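Local coordinates for putative hyaluronoglucosaminidase (PDB 6PWI), which probably acts as a secreted, cell-wall-attached hexosaminidase of glycoside hydrolase family 84, this chain carrying its N-terminal alpha/beta domain, catalytic barrel and helical region, at residues A[62-67]-A[96-101]. Sequence-based numbering, arbitrary orientation.
Sequences EGIDEA and FLIGIN
The Ile-98–Gly-99 peptide and the Gly-63–Ile-64 peptide each have one face covered by an isoleucine from across the contact. Over the first lie CG1 and CD1 of Ile-64, with CG1 3.6 Å from Ile-98 O and well above the carbonyl plane; CD1 continues over the strand to 4.1 Å from Gly-99 C. Ile-100 does the same in reverse, with its CD1 above the second peptide, 3.5 Å from Gly-63 O. No hydrogen bond crosses the contact; in the sheet, Ile-98 pairs with Val-59 and Leu-97 with Ile-137 and Val-139, while Ile-100 N is bonded to Glu-61 OE1.

The turn therefore meets the strand by apolar packing, centred on Ile-64. With CG1 beside the backbone N (chi1 -55°) and the next turn at chi2 -50°, CD1 comes to rest between two residues of the strand, 3.8 Å from Ile-98 CG2 and also 3.8 Å from Ile-100 CG1. The side chains of Ile-64 and Ile-98 cross at about a right angle, and Ile-98 touches with its short branch while its longer one leads away; it also packs on Ala-147 and Ile-151 of helix 144-158. The Ile-100 side chain instead slides past that of Ile-64 in the opposite direction, and its extended end (chi2 160°) is what carries the methyl to Gly-63.

One residue after Ile-64, Asp-65 takes the N-cap position of helix 66-78; its OD1 is hydrogen-bonded to Thr-68 OG1, and its OD2 forms a salt bridge to Lys-248 NZ, in the barrel region. The contact illustrates how a strand-to-helix connection is packed against an alpha/beta domain's sheet: the turn after strand 55-60 lies over the C-terminal end of its parallel neighbour, 94-100, in the family 20 domain 2-like module that precedes the barrel.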
loop_
_atom_site.group_PDB
_atom_site.type_symbol
_atom_site.label_atom_id
_atom_site.label_comp_id
_atom_site.label_asym_id
_atom_site.label_seq_id
_atom_site.Cartn_x
_atom_site.Cartn_y
_atom_site.Cartn_z
ATOM N N GLU A 62 -4.472 20.742 24.263
ATOM C CA GLU A 62 -3.281 21.503 23.916
ATOM C C GLU A 62 -2.266 20.633 23.173
ATOM O O GLU A 62 -1.440 21.159 22.431
ATOM C CB GLU A 62 -2.678 22.125 25.180
ATOM C CG GLU A 62 -3.536 23.226 25.779
ATOM C CD GLU A 62 -3.646 24.488 24.938
ATOM O OE1 GLU A 62 -2.619 24.906 24.367
ATOM O OE2 GLU A 62 -4.758 25.056 24.854
ATOM N N GLY A 63 -2.333 19.311 23.372
ATOM C CA GLY A 63 -1.380 18.388 22.773
ATOM C C GLY A 63 -1.671 18.053 21.307
ATOM O O GLY A 63 -0.837 17.428 20.650
ATOM N N ILE A 64 -2.850 18.460 20.810
ATOM C CA ILE A 64 -3.305 18.152 19.462
ATOM C C ILE A 64 -2.668 19.140 18.479
ATOM O O ILE A 64 -2.766 20.352 18.668
ATOM C CB ILE A 64 -4.851 18.165 19.417
ATOM C CG1 ILE A 64 -5.492 17.223 20.447
ATOM C CG2 ILE A 64 -5.376 17.918 18.011
ATOM C CD1 ILE A 64 -4.959 15.804 20.454
ATOM N N ASP A 65 -1.999 18.621 17.435
ATOM C CA ASP A 65 -1.221 19.452 16.520
ATOM C C ASP A 65 -2.094 19.955 15.372
ATOM O O ASP A 65 -3.256 19.563 15.257
ATOM C CB ASP A 65 0.066 18.765 16.049
ATOM C CG ASP A 65 -0.110 17.564 15.122
ATOM O OD1 ASP A 65 -1.201 17.419 14.514
ATOM O OD2 ASP A 65 0.859 16.772 15.007
ATOM N N GLU A 66 -1.519 20.819 14.524
ATOM C CA GLU A 66 -2.288 21.497 13.491
ATOM C C GLU A 66 -2.829 20.492 12.474
ATOM O O GLU A 66 -3.975 20.611 12.035
ATOM C CB GLU A 66 -1.497 22.627 12.830
ATOM C CG GLU A 66 -1.504 23.926 13.629
ATOM C CD GLU A 66 -2.846 24.620 13.857
ATOM O OE1 GLU A 66 -3.541 24.925 12.856
ATOM O OE2 GLU A 66 -3.200 24.865 15.041
ATOM N N ALA A 67 -1.999 19.506 12.108
ATOM C CA ALA A 67 -2.390 18.498 11.133
ATOM C C ALA A 67 -3.618 17.730 11.625
ATOM O O ALA A 67 -4.495 17.381 10.837
ATOM C CB ALA A 67 -1.228 17.581 10.833
ATOM N N PHE A 96 -17.440 17.721 19.413
ATOM C CA PHE A 96 -16.276 16.938 19.020
ATOM C C PHE A 96 -15.122 17.252 19.963
ATOM O O PHE A 96 -14.635 18.377 19.973
ATOM C CB PHE A 96 -15.867 17.260 17.581
ATOM C CG PHE A 96 -16.890 16.858 16.551
ATOM C CD1 PHE A 96 -16.777 15.654 15.873
ATOM C CD2 PHE A 96 -17.990 17.661 16.286
ATOM C CE1 PHE A 96 -17.728 15.273 14.939
ATOM C CE2 PHE A 96 -18.944 17.277 15.355
ATOM C CZ PHE A 96 -18.809 16.085 14.679
ATOM N N LEU A 97 -14.705 16.267 20.770
ATOM C CA LEU A 97 -13.568 16.469 21.657
ATOM C C LEU A 97 -12.406 15.594 21.192
ATOM O O LEU A 97 -12.565 14.383 21.025
ATOM C CB LEU A 97 -13.935 16.145 23.114
ATOM C CG LEU A 97 -15.329 16.524 23.625
ATOM C CD1 LEU A 97 -15.412 16.319 25.130
ATOM C CD2 LEU A 97 -15.708 17.953 23.273
ATOM N N ILE A 98 -11.238 16.215 20.982
ATOM C CA ILE A 98 -10.039 15.480 20.615
ATOM C C ILE A 98 -8.994 15.664 21.712
ATOM O O ILE A 98 -8.658 16.794 22.071
ATOM C CB ILE A 98 -9.507 15.909 19.232
ATOM C CG1 ILE A 98 -10.606 15.930 18.161
ATOM C CG2 ILE A 98 -8.328 15.038 18.818
ATOM C CD1 ILE A 98 -11.257 14.588 17.885
ATOM N N GLY A 99 -8.468 14.545 22.226
ATOM C CA GLY A 99 -7.581 14.615 23.370
ATOM C C GLY A 99 -6.571 13.479 23.402
ATOM O O GLY A 99 -6.665 12.536 22.621
ATOM N N ILE A 100 -5.624 13.588 24.340
ATOM C CA ILE A 100 -4.563 12.612 24.513
ATOM C C ILE A 100 -4.683 12.000 25.904
ATOM O O ILE A 100 -4.924 12.701 26.880
ATOM C CB ILE A 100 -3.187 13.262 24.266
ATOM C CG1 ILE A 100 -2.991 13.574 22.780
ATOM C CG2 ILE A 100 -2.047 12.418 24.836
ATOM C CD1 ILE A 100 -1.934 14.617 22.516
ATOM N N ASN A 101 -4.513 10.680 25.971
ATOM C CA ASN A 101 -4.613 9.920 27.202
ATOM C C ASN A 101 -3.551 10.383 28.200
ATOM O O ASN A 101 -2.395 10.593 27.825
ATOM C CB ASN A 101 -4.499 8.427 26.901
ATOM C CG ASN A 101 -4.432 7.597 28.160
ATOM O OD1 ASN A 101 -5.414 7.502 28.896
ATOM N ND2 ASN A 101 -3.269 7.022 28.414
#